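Local coordinates for protein FAD synthetase (Saccharomyces cerevisiae, PDB 2WSI) that catalyses the adenylation of flavin mononucleotide by ATP, forming the coenzyme flavin adenine dinucleotide and releasing diphosphate, at residues Lys219-Ile224 / Ser230-His235; Val47-Leu52 / Asp187-Gln192; Tyr11-Ser16 / His253-Asp258. All blocks are in the same frame, centred on the assembly; numbering follows the deposited sequence.

Contact 1. Residues Lys219-Ile224 / Ser230-His235; sequences KGFTSI and SLPNPH. With SO4 (sulfate ion), chain B.
F221 lays one face of its ring along the backbone of L231 and P232, and the proline ring runs beside it in the same direction. P232 CD sits over that face, 4.2 Å from the F221 ring centroid and 28° off the normal, a CH-pi contact; the backbone nitrogen of P232 lies above the middle of the ring. F221 CE1 lies 3.6 Å from S230 O, near the ring plane. Proline suits this place because its peptide nitrogen carries no hydrogen and its ring offers CH2 groups to the aromatic face. F280 and F113 meet the same phenyl ring.

N233 continues the line with two bonds. N233 N donates to G220 O at 2.8 Å. With CG anti to the backbone N (chi1 -165°), the amide swings across to T222, where N233 ND2 gives a nearly straight hydrogen bond to T222 OG1 at 2.9 Å (169°), in the amide plane. N233 OD1 accepts from H235 N, forming an Asx turn. Glycine suits position 220: at its positive phi a CB would be jammed against the carbonyl O of K219, and it would also lie tightly against P232 CB.

A bridging water accepts from T222 N and donates to S223 O and L231 O. I224 N donates to a sulfate, probably from the crystallisation liquor, that K64 and Y217 also hold. Apolar F221-P232 packing and polar N233 bonds thus work side by side: the buried N233 ND2 and T222 OG1 satisfy each other and also bond L298 O and E299 O, fixing the two loop arms to each other and to the C-terminal part of the chain.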
loop_
_atom_site.group_PDB
_atom_site.type_symbol
_atom_site.label_atom_id
_atom_site.label_comp_id
_atom_site.label_asym_id
_atom_site.label_seq_id
_atom_site.Cartn_x
_atom_site.Cartn_y
_atom_site.Cartn_z
ATOM N N LYS A 219 7.218 -14.786 3.363
ATOM C CA LYS A 219 8.033 -15.815 2.700
ATOM C C LYS A 219 9.285 -15.273 1.982
ATOM O O LYS A 219 9.980 -16.013 1.266
ATOM C CB LYS A 219 7.191 -16.586 1.693
ATOM C CG LYS A 219 5.983 -17.322 2.300
ATOM C CD LYS A 219 6.385 -18.288 3.424
ATOM C CE LYS A 219 7.010 -19.567 2.863
ATOM N NZ LYS A 219 6.911 -20.728 3.813
ATOM N N GLY A 220 9.585 -13.989 2.164
ATOM C CA GLY A 220 10.797 -13.432 1.564
ATOM C C GLY A 220 10.594 -12.559 0.348
ATOM O O GLY A 220 11.558 -12.020 -0.183
ATOM N N PHE A 221 9.350 -12.400 -0.120
ATOM C CA PHE A 221 9.107 -11.420 -1.163
ATOM C C PHE A 221 9.393 -10.020 -0.625
ATOM O O PHE A 221 9.077 -9.725 0.533
ATOM C CB PHE A 221 7.652 -11.514 -1.684
ATOM C CG PHE A 221 7.401 -12.728 -2.559
ATOM C CD1 PHE A 221 7.288 -12.599 -3.940
ATOM C CD2 PHE A 221 7.311 -13.988 -2.007
ATOM C CE1 PHE A 221 7.073 -13.710 -4.744
ATOM C CE2 PHE A 221 7.093 -15.093 -2.809
ATOM C CZ PHE A 221 6.979 -14.955 -4.171
ATOM N N THR A 222 9.979 -9.158 -1.462
ATOM C CA THR A 222 10.097 -7.732 -1.137
ATOM C C THR A 222 9.356 -6.880 -2.166
ATOM O O THR A 222 9.250 -5.665 -2.052
ATOM C CB THR A 222 11.571 -7.286 -1.111
ATOM O OG1 THR A 222 12.162 -7.565 -2.393
ATOM C CG2 THR A 222 12.311 -7.996 0.008
ATOM N N SER A 223 8.887 -7.533 -3.204
ATOM C CA SER A 223 8.175 -6.861 -4.281
ATOM C C SER A 223 7.294 -7.943 -4.875
ATOM O O SER A 223 7.769 -9.061 -5.105
ATOM C CB SER A 223 9.182 -6.359 -5.328
ATOM O OG SER A 223 8.531 -5.691 -6.392
ATOM N N ILE A 224 6.022 -7.652 -5.107
ATOM C CA ILE A 224 5.131 -8.683 -5.631
ATOM C C ILE A 224 4.698 -8.349 -7.052
ATOM O O ILE A 224 4.139 -7.281 -7.313
ATOM C CB ILE A 224 3.879 -8.903 -4.737
ATOM C CG1 ILE A 224 4.291 -9.320 -3.321
ATOM C CG2 ILE A 224 2.990 -9.978 -5.346
ATOM C CD1 ILE A 224 3.108 -9.318 -2.296
ATOM N N SER A 230 8.129 -12.896 -10.453
ATOM C CA SER A 230 8.579 -12.482 -9.117
ATOM C C SER A 230 8.774 -13.652 -8.154
ATOM O O SER A 230 8.004 -14.603 -8.140
ATOM C CB SER A 230 7.622 -11.449 -8.512
ATOM O OG SER A 230 6.369 -12.031 -8.203
ATOM N N LEU A 231 9.823 -13.556 -7.341
ATOM C CA LEU A 231 10.210 -14.606 -6.402
ATOM C C LEU A 231 10.625 -13.969 -5.111
ATOM O O LEU A 231 10.801 -12.762 -5.053
ATOM C CB LEU A 231 11.444 -15.349 -6.903
ATOM C CG LEU A 231 11.548 -15.609 -8.394
ATOM C CD1 LEU A 231 12.987 -15.983 -8.757
ATOM C CD2 LEU A 231 10.578 -16.709 -8.736
ATOM N N PRO A 232 10.863 -14.790 -4.087
ATOM C CA PRO A 232 11.484 -14.304 -2.856
ATOM C C PRO A 232 12.821 -13.649 -3.169
ATOM O O PRO A 232 13.467 -13.983 -4.171
ATOM C CB PRO A 232 11.664 -15.576 -2.019
ATOM C CG PRO A 232 10.706 -16.563 -2.618
ATOM C CD PRO A 232 10.632 -16.239 -4.061
ATOM N N ASN A 233 13.235 -12.691 -2.351
ATOM C CA ASN A 233 14.404 -11.901 -2.712
ATOM C C ASN A 233 15.691 -12.718 -2.479
ATOM O O ASN A 233 15.921 -13.197 -1.373
ATOM C CB ASN A 233 14.438 -10.601 -1.909
ATOM C CG ASN A 233 15.415 -9.591 -2.485
ATOM O OD1 ASN A 233 16.585 -9.896 -2.713
ATOM N ND2 ASN A 233 14.953 -8.374 -2.678
ATOM N N PRO A 234 16.520 -12.891 -3.523
ATOM C CA PRO A 234 17.716 -13.750 -3.362
ATOM C C PRO A 234 18.662 -13.230 -2.285
ATOM O O PRO A 234 19.435 -14.002 -1.720
ATOM C CB PRO A 234 18.390 -13.712 -4.746
ATOM C CG PRO A 234 17.803 -12.535 -5.472
ATOM C CD PRO A 234 16.417 -12.295 -4.872
ATOM N N HIS A 235 18.582 -11.931 -1.986
ATOM C CA HIS A 235 19.376 -11.350 -0.916
ATOM C C HIS A 235 18.838 -11.683 0.474
ATOM O O HIS A 235 19.489 -11.364 1.474
ATOM C CB HIS A 235 19.533 -9.834 -1.119
ATOM C CG HIS A 235 20.137 -9.480 -2.440
ATOM N ND1 HIS A 235 21.494 -9.566 -2.686
ATOM C CD2 HIS A 235 19.567 -9.085 -3.604
ATOM C CE1 HIS A 235 21.733 -9.221 -3.939
ATOM N NE2 HIS A 235 20.583 -8.928 -4.519
HETATM S S SO4 B . 5.098 -4.140 -3.815
HETATM O O1 SO4 B . 5.284 -4.407 -5.229
HETATM O O2 SO4 B . 3.675 -3.918 -3.581
HETATM O O3 SO4 B . 5.553 -5.306 -3.058
HETATM O O4 SO4 B . 5.775 -2.902 -3.448
HETATM O O HOH W 1 10.361 -10.182 -4.174
#

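Contact 2. Residues Val47-Leu52 / Asp187-Gln192; sequences VRWSPL and DFMRLQ. With FAD (flavin-adenine dinucleotide), chain C.
The indole of W49 meets M189 and L191 obliquely with its six-membered ring: W49 CH2 touches M189 CG at 3.8 Å, and W49 CZ3 touches L191 CD2 at 3.7 Å. On one face of the indole lies R48 CG, 3.7 Å above the W49 ring plane and over its centre. In turn W49 CZ2 lies 3.4 Å above the guanidinium plane of R48, offset toward the rim, so the two neighbours in sequence pack as layers. R48 reaches this far because its chain is extended, starting from a chi1 of -180°.

M189 crosses the indole at about a right angle. Its chain bends at chi2 and chi3 (72° and 86°), which brings M189 CE back to W49 CZ2 and to R48 NH2, 3.9 Å from each. A flexible thioether can follow the contour of indole and guanidinium in this way, whereas L191 offers one methyl, CD2. No hydrogen bond joins the segments; the contact is apolar except for the guanidinium.

Along 188-191 the side chains alternate. M189 and L191 face W49, while F188 and R190 face the flavin: F188 CZ lies 3.7 Å from FAD C6, and the R190 guanidinium lays a face over FAD O4. R190 binds FAD, and its NH2 donates to R180 O.

Strand 189-191 belongs to the mixed sheet of the PAPS reductase-type domain (HUP clan) that carries the FAD site. It lies between strand 160-162, parallel to it, and the antiparallel edge strand 178-180. The loop from helix 25-45 to strand 56-59 thus packs W49 against the side of this sheet turned from the flavin.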
loop_
_atom_site.group_PDB
_atom_site.type_symbol
_atom_site.label_atom_id
_atom_site.label_comp_id
_atom_site.label_asym_id
_atom_site.label_seq_id
_atom_site.Cartn_x
_atom_site.Cartn_y
_atom_site.Cartn_z
ATOM N N VAL A 47 -9.038 18.898 -1.786
ATOM C CA VAL A 47 -9.607 20.234 -1.968
ATOM C C VAL A 47 -10.179 20.337 -3.389
ATOM O O VAL A 47 -11.131 21.088 -3.672
ATOM C CB VAL A 47 -8.513 21.280 -1.700
ATOM C CG1 VAL A 47 -8.824 22.602 -2.378
ATOM C CG2 VAL A 47 -8.318 21.428 -0.168
ATOM N N ARG A 48 -9.620 19.537 -4.288
ATOM C CA ARG A 48 -9.979 19.639 -5.695
ATOM C C ARG A 48 -10.911 18.536 -6.191
ATOM O O ARG A 48 -11.745 18.766 -7.069
ATOM C CB ARG A 48 -8.690 19.657 -6.504
ATOM C CG ARG A 48 -8.870 19.761 -7.974
ATOM C CD ARG A 48 -7.517 20.017 -8.588
ATOM N NE ARG A 48 -7.573 20.123 -10.035
ATOM C CZ ARG A 48 -6.493 20.255 -10.794
ATOM N NH1 ARG A 48 -5.279 20.274 -10.229
ATOM N NH2 ARG A 48 -6.623 20.331 -12.104
ATOM N N TRP A 49 -10.792 17.343 -5.621
ATOM C CA TRP A 49 -11.656 16.216 -6.000
ATOM C C TRP A 49 -12.234 15.559 -4.738
ATOM O O TRP A 49 -11.587 15.545 -3.692
ATOM C CB TRP A 49 -10.846 15.156 -6.742
ATOM C CG TRP A 49 -10.227 15.632 -8.012
ATOM C CD1 TRP A 49 -10.852 15.789 -9.221
ATOM C CD2 TRP A 49 -8.844 15.967 -8.224
ATOM N NE1 TRP A 49 -9.932 16.224 -10.179
ATOM C CE2 TRP A 49 -8.701 16.335 -9.588
ATOM C CE3 TRP A 49 -7.719 16.004 -7.395
ATOM C CZ2 TRP A 49 -7.486 16.739 -10.131
ATOM C CZ3 TRP A 49 -6.503 16.424 -7.945
ATOM C CH2 TRP A 49 -6.404 16.789 -9.294
ATOM N N SER A 50 -13.436 15.012 -4.829
ATOM C CA SER A 50 -14.012 14.280 -3.690
ATOM C C SER A 50 -13.443 12.881 -3.571
ATOM O O SER A 50 -13.407 12.132 -4.549
ATOM C CB SER A 50 -15.518 14.164 -3.839
ATOM O OG SER A 50 -16.009 13.188 -2.936
ATOM N N PRO A 51 -13.023 12.487 -2.363
ATOM C CA PRO A 51 -12.545 11.105 -2.195
ATOM C C PRO A 51 -13.683 10.092 -1.953
ATOM O O PRO A 51 -13.426 8.910 -1.793
ATOM C CB PRO A 51 -11.668 11.191 -0.953
ATOM C CG PRO A 51 -12.269 12.329 -0.150
ATOM C CD PRO A 51 -12.866 13.294 -1.143
ATOM N N LEU A 52 -14.925 10.555 -1.931
ATOM C CA LEU A 52 -16.037 9.661 -1.614
ATOM C C LEU A 52 -16.947 9.357 -2.802
ATOM O O LEU A 52 -17.399 8.223 -2.964
ATOM C CB LEU A 52 -16.863 10.231 -0.476
ATOM C CG LEU A 52 -16.164 10.354 0.881
ATOM C CD1 LEU A 52 -16.971 11.235 1.824
ATOM C CD2 LEU A 52 -15.919 9.006 1.496
ATOM N N ASP A 187 -6.982 9.601 -20.447
ATOM C CA ASP A 187 -6.807 10.833 -19.680
ATOM C C ASP A 187 -7.466 10.756 -18.298
ATOM O O ASP A 187 -8.673 10.649 -18.180
ATOM C CB ASP A 187 -7.383 12.039 -20.453
ATOM C CG ASP A 187 -7.009 13.402 -19.817
ATOM O OD1 ASP A 187 -6.297 13.452 -18.782
ATOM O OD2 ASP A 187 -7.435 14.450 -20.366
ATOM N N PHE A 188 -6.651 10.777 -17.254
ATOM C CA PHE A 188 -7.131 11.051 -15.899
ATOM C C PHE A 188 -5.935 11.582 -15.120
ATOM O O PHE A 188 -4.815 11.571 -15.628
ATOM C CB PHE A 188 -7.714 9.808 -15.204
ATOM C CG PHE A 188 -6.779 8.616 -15.151
ATOM C CD1 PHE A 188 -5.828 8.500 -14.159
ATOM C CD2 PHE A 188 -6.896 7.584 -16.083
ATOM C CE1 PHE A 188 -4.969 7.399 -14.104
ATOM C CE2 PHE A 188 -6.052 6.473 -16.039
ATOM C CZ PHE A 188 -5.096 6.369 -15.038
ATOM N N MET A 189 -6.173 12.085 -13.919
ATOM C CA MET A 189 -5.077 12.640 -13.139
ATOM C C MET A 189 -4.491 11.544 -12.278
ATOM O O MET A 189 -5.219 10.861 -11.555
ATOM C CB MET A 189 -5.556 13.794 -12.237
ATOM C CG MET A 189 -4.389 14.597 -11.643
ATOM S SD MET A 189 -3.540 15.636 -12.904
ATOM C CE MET A 189 -4.619 17.076 -12.805
ATOM N N ARG A 190 -3.169 11.390 -12.345
ATOM C CA ARG A 190 -2.471 10.486 -11.437
ATOM C C ARG A 190 -2.218 11.205 -10.108
ATOM O O ARG A 190 -1.693 12.329 -10.078
ATOM C CB ARG A 190 -1.140 10.029 -12.048
ATOM C CG ARG A 190 -1.299 9.277 -13.342
ATOM C CD ARG A 190 0.072 8.771 -13.855
ATOM N NE ARG A 190 0.757 9.806 -14.623
ATOM C CZ ARG A 190 1.968 9.668 -15.157
ATOM N NH1 ARG A 190 2.629 8.528 -15.009
ATOM N NH2 ARG A 190 2.506 10.664 -15.858
ATOM N N LEU A 191 -2.612 10.541 -9.025
ATOM C CA LEU A 191 -2.410 11.033 -7.674
ATOM C C LEU A 191 -1.405 10.074 -7.026
ATOM O O LEU A 191 -1.723 8.907 -6.784
ATOM C CB LEU A 191 -3.733 11.011 -6.882
ATOM C CG LEU A 191 -4.894 11.784 -7.517
ATOM C CD1 LEU A 191 -6.146 11.708 -6.606
ATOM C CD2 LEU A 191 -4.488 13.267 -7.794
ATOM N N GLN A 192 -0.216 10.584 -6.728
ATOM C CA GLN A 192 0.945 9.755 -6.387
ATOM C C GLN A 192 1.604 10.341 -5.128
ATOM O O GLN A 192 2.740 10.828 -5.168
ATOM C CB GLN A 192 1.926 9.765 -7.588
ATOM C CG GLN A 192 1.311 9.102 -8.819
ATOM C CD GLN A 192 2.133 9.225 -10.095
ATOM O OE1 GLN A 192 2.703 10.285 -10.414
ATOM N NE2 GLN A 192 2.134 8.172 -10.866
HETATM P PA FAD C . 3.617 -1.277 -9.714
HETATM O O1A FAD C . 3.987 -2.690 -9.352
HETATM O O2A FAD C . 3.043 -1.207 -11.103
HETATM O O5B FAD C . 2.652 -0.563 -8.623
HETATM C C5B FAD C . 2.538 0.847 -8.644
HETATM C C4B FAD C . 1.125 1.229 -8.192
HETATM O O4B FAD C . 0.221 1.012 -9.244
HETATM C C3B FAD C . 0.646 0.362 -7.044
HETATM O O3B FAD C . 1.006 0.904 -5.799
HETATM C C2B FAD C . -0.857 0.374 -7.251
HETATM O O2B FAD C . -1.427 1.533 -6.681
HETATM C C1B FAD C . -0.980 0.446 -8.750
HETATM N N9A FAD C . -1.109 -0.923 -9.272
HETATM C C8A FAD C . -0.124 -1.753 -9.747
HETATM N N7A FAD C . -0.692 -2.923 -10.145
HETATM C C5A FAD C . -2.026 -2.839 -9.900
HETATM C C6A FAD C . -3.072 -3.718 -10.089
HETATM N N6A FAD C . -2.899 -4.942 -10.622
HETATM N N1A FAD C . -4.330 -3.306 -9.758
HETATM C C2A FAD C . -4.579 -2.055 -9.233
HETATM N N3A FAD C . -3.528 -1.196 -9.010
HETATM C C4A FAD C . -2.287 -1.586 -9.373
HETATM N N1 FAD C . 3.059 4.859 -16.878
HETATM C C2 FAD C . 3.361 5.819 -17.808
HETATM O O2 FAD C . 4.439 5.789 -18.402
HETATM N N3 FAD C . 2.460 6.817 -18.084
HETATM C C4 FAD C . 1.243 6.864 -17.439
HETATM O O4 FAD C . 0.485 7.795 -17.729
HETATM C C4X FAD C . 0.929 5.886 -16.490
HETATM N N5 FAD C . -0.286 5.894 -15.808
HETATM C C5X FAD C . -0.574 4.924 -14.868
HETATM C C6 FAD C . -1.788 4.922 -14.180
HETATM C C7 FAD C . -2.065 3.911 -13.256
HETATM C C7M FAD C . -3.367 3.873 -12.509
HETATM C C8 FAD C . -1.119 2.923 -13.014
HETATM C C8M FAD C . -1.389 1.845 -12.007
HETATM C C9 FAD C . 0.087 2.935 -13.691
HETATM C C9A FAD C . 0.361 3.918 -14.621
HETATM N N10 FAD C . 1.566 3.895 -15.294
HETATM C C10 FAD C . 1.857 4.889 -16.206
HETATM C "C1'" FAD C . 2.573 2.820 -14.985
HETATM C "C2'" FAD C . 3.488 3.258 -13.821
HETATM O "O2'" FAD C . 4.064 4.529 -14.005
HETATM C "C3'" FAD C . 4.604 2.257 -13.534
HETATM O "O3'" FAD C . 5.555 2.314 -14.568
HETATM C "C4'" FAD C . 4.052 0.850 -13.414
HETATM O "O4'" FAD C . 2.927 0.840 -12.560
HETATM C "C5'" FAD C . 5.106 -0.091 -12.828
HETATM O "O5'" FAD C . 5.760 0.558 -11.754
HETATM P P FAD C . 6.132 -0.245 -10.407
HETATM O O1P FAD C . 6.544 -1.655 -10.760
HETATM O O2P FAD C . 7.143 0.536 -9.598
HETATM O O3P FAD C . 4.839 -0.290 -9.475
#

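Contact 3. Residues Tyr11-Ser16 / His253-Asp258; sequences YEITNS and HAFGKD
F255 projects from its loop into the side of helix 3-18, where E12, I13 and S16 receive it. Its CB bond points toward the helix, and chi1 of -177° sets the ring trans to the backbone N, which carries it straight out from the loop. F255 CG already meets I13 CG1, 3.7 Å away. Along one side, F255 CD2 comes closest to I13, with I13 CG1 at 3.5 Å, and CE2 keeps to the same methylene. Along the other side, F255 CD1 meets S16 CB at 3.8 Å, and CE1 lies by the backbone carbonyl of E12. The tip, F255 CZ, reaches E12, with E12 CB at 3.8 Å and E12 OE1 at 3.7 Å.

The ring therefore has one face and an edge in use. I13 CG1 stands over the face, 3.6 Å from the F255 centroid and 16° off the normal, a CH-pi contact, and the two side chains cross at about a right angle. S16 OG and E12 OE1 lie at the edge, near the ring plane, and the carboxylate plane is turned 52° from it. An edge is the electropositive rim of a phenyl ring, so oxygen atoms are suitably placed there, although S16 OG has its actual hydrogen bond with Y208 OH. Isoleucine suits the face because its CG1 methylene can rest on the ring. Serine is small enough to let the ring come up close to the helix backbone.

G256, next in the loop, has positive phi, which suits a glycine; after it K257 N bonds back to A254 O.

This is plain packing of a loop on the N-terminal helix, away from the FAD site. Helix 199-209 fills in the join: Y208 touches F255, pairs with its backbone and holds S16, while S209 borders I13. The loop after helix 248-252 is thereby packed across helices 3-18 and 199-209.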
loop_
_atom_site.group_PDB
_atom_site.type_symbol
_atom_site.label_atom_id
_atom_site.label_comp_id
_atom_site.label_asym_id
_atom_site.label_seq_id
_atom_site.Cartn_x
_atom_site.Cartn_y
_atom_site.Cartn_z
ATOM N N TYR A 11 -6.759 6.695 11.233
ATOM C CA TYR A 11 -6.417 7.976 11.821
ATOM C C TYR A 11 -5.687 7.786 13.145
ATOM O O TYR A 11 -4.686 8.464 13.399
ATOM C CB TYR A 11 -7.664 8.855 12.020
ATOM C CG TYR A 11 -7.328 10.126 12.758
ATOM C CD1 TYR A 11 -6.790 11.229 12.076
ATOM C CD2 TYR A 11 -7.517 10.226 14.127
ATOM C CE1 TYR A 11 -6.433 12.408 12.761
ATOM C CE2 TYR A 11 -7.175 11.410 14.821
ATOM C CZ TYR A 11 -6.646 12.486 14.128
ATOM O OH TYR A 11 -6.330 13.648 14.799
ATOM N N GLU A 12 -6.180 6.872 13.988
ATOM C CA GLU A 12 -5.542 6.634 15.290
ATOM C C GLU A 12 -4.155 6.048 15.083
ATOM O O GLU A 12 -3.208 6.389 15.799
ATOM C CB GLU A 12 -6.377 5.672 16.164
ATOM C CG GLU A 12 -7.746 6.225 16.569
ATOM C CD GLU A 12 -8.528 5.277 17.485
ATOM O OE1 GLU A 12 -8.114 4.109 17.677
ATOM O OE2 GLU A 12 -9.570 5.699 18.027
ATOM N N ILE A 13 -4.032 5.166 14.098
ATOM C CA ILE A 13 -2.753 4.499 13.840
ATOM C C ILE A 13 -1.720 5.515 13.421
ATOM O O ILE A 13 -0.591 5.506 13.887
ATOM C CB ILE A 13 -2.910 3.383 12.776
ATOM C CG1 ILE A 13 -3.639 2.184 13.402
ATOM C CG2 ILE A 13 -1.547 2.916 12.241
ATOM C CD1 ILE A 13 -4.050 1.076 12.390
ATOM N N THR A 14 -2.111 6.386 12.516
ATOM C CA THR A 14 -1.191 7.336 11.949
ATOM C C THR A 14 -0.826 8.363 13.021
ATOM O O THR A 14 0.335 8.692 13.213
ATOM C CB THR A 14 -1.829 7.984 10.707
ATOM O OG1 THR A 14 -2.150 6.931 9.769
ATOM C CG2 THR A 14 -0.859 8.962 10.054
ATOM N N ASN A 15 -1.833 8.826 13.746
ATOM C CA ASN A 15 -1.621 9.752 14.864
ATOM C C ASN A 15 -0.667 9.154 15.907
ATOM O O ASN A 15 0.257 9.799 16.383
ATOM C CB ASN A 15 -2.966 10.082 15.519
ATOM C CG ASN A 15 -2.905 11.358 16.379
ATOM O OD1 ASN A 15 -2.255 12.333 16.022
ATOM N ND2 ASN A 15 -3.610 11.345 17.494
ATOM N N SER A 16 -0.903 7.899 16.246
ATOM C CA SER A 16 -0.060 7.186 17.171
ATOM C C SER A 16 1.390 7.104 16.649
ATOM O O SER A 16 2.348 7.315 17.406
ATOM C CB SER A 16 -0.649 5.801 17.420
ATOM O OG SER A 16 0.173 5.055 18.283
ATOM N N HIS A 253 6.118 -2.792 19.802
ATOM C CA HIS A 253 5.222 -1.775 20.331
ATOM C C HIS A 253 4.114 -1.421 19.349
ATOM O O HIS A 253 3.542 -0.340 19.446
ATOM C CB HIS A 253 6.009 -0.514 20.659
ATOM C CG HIS A 253 7.058 -0.719 21.702
ATOM N ND1 HIS A 253 8.367 -1.022 21.391
ATOM C CD2 HIS A 253 6.991 -0.665 23.053
ATOM C CE1 HIS A 253 9.062 -1.147 22.509
ATOM N NE2 HIS A 253 8.252 -0.928 23.531
ATOM N N ALA A 254 3.839 -2.321 18.401
ATOM C CA ALA A 254 2.838 -2.085 17.362
ATOM C C ALA A 254 1.491 -1.621 17.928
ATOM O O ALA A 254 1.046 -2.076 18.968
ATOM C CB ALA A 254 2.627 -3.372 16.533
ATOM N N PHE A 255 0.824 -0.745 17.192
ATOM C CA PHE A 255 -0.487 -0.231 17.577
ATOM C C PHE A 255 -1.469 -1.302 18.046
ATOM O O PHE A 255 -1.769 -2.250 17.313
ATOM C CB PHE A 255 -1.099 0.501 16.385
ATOM C CG PHE A 255 -2.409 1.142 16.685
ATOM C CD1 PHE A 255 -2.456 2.414 17.228
ATOM C CD2 PHE A 255 -3.599 0.464 16.438
ATOM C CE1 PHE A 255 -3.673 3.019 17.504
ATOM C CE2 PHE A 255 -4.820 1.060 16.721
ATOM C CZ PHE A 255 -4.849 2.350 17.252
ATOM N N GLY A 256 -2.010 -1.124 19.254
ATOM C CA GLY A 256 -3.064 -1.996 19.760
ATOM C C GLY A 256 -2.603 -3.383 20.213
ATOM O O GLY A 256 -3.346 -4.139 20.849
ATOM N N LYS A 257 -1.373 -3.731 19.867
ATOM C CA LYS A 257 -0.745 -4.937 20.375
ATOM C C LYS A 257 -0.507 -4.596 21.838
ATOM O O LYS A 257 -0.739 -5.395 22.744
ATOM C CB LYS A 257 0.573 -5.171 19.621
ATOM C CG LYS A 257 1.216 -6.528 19.785
ATOM C CD LYS A 257 2.549 -6.607 19.024
ATOM C CE LYS A 257 2.364 -6.938 17.547
ATOM N NZ LYS A 257 3.667 -7.226 16.844
ATOM N N ASP A 258 -0.090 -3.348 22.025
ATOM C CA ASP A 258 0.205 -2.749 23.316
ATOM C C ASP A 258 1.063 -1.526 23.013
ATOM O O ASP A 258 1.732 -1.476 21.972
ATOM C CB ASP A 258 0.962 -3.707 24.233
ATOM C CG ASP A 258 1.302 -3.079 25.584
ATOM O OD1 ASP A 258 1.717 -1.893 25.615
ATOM O OD2 ASP A 258 1.158 -3.776 26.615
#

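The three contacts are well separated, and none touches another. The centres of contacts 1 and 2 lie about 32 Å apart, and that of contact 3 is about 27 Å from contact 1 and about 28 Å from contact 2. Contact 3 joins helix 3-18 to the loop after helix 248-252, enclosing the other two; contact 2 closes before contact 1 opens. Contacts 1 and 2, on opposite sides of the chain's centre, approach FAD from different parts of the fold: contact 2 through strand 189-191, contact 1 through the S223 side chain, about 6 Å from FAD and about 4 Å from that of R300. Contact 3 unites N-terminal and C-terminal parts away from that site.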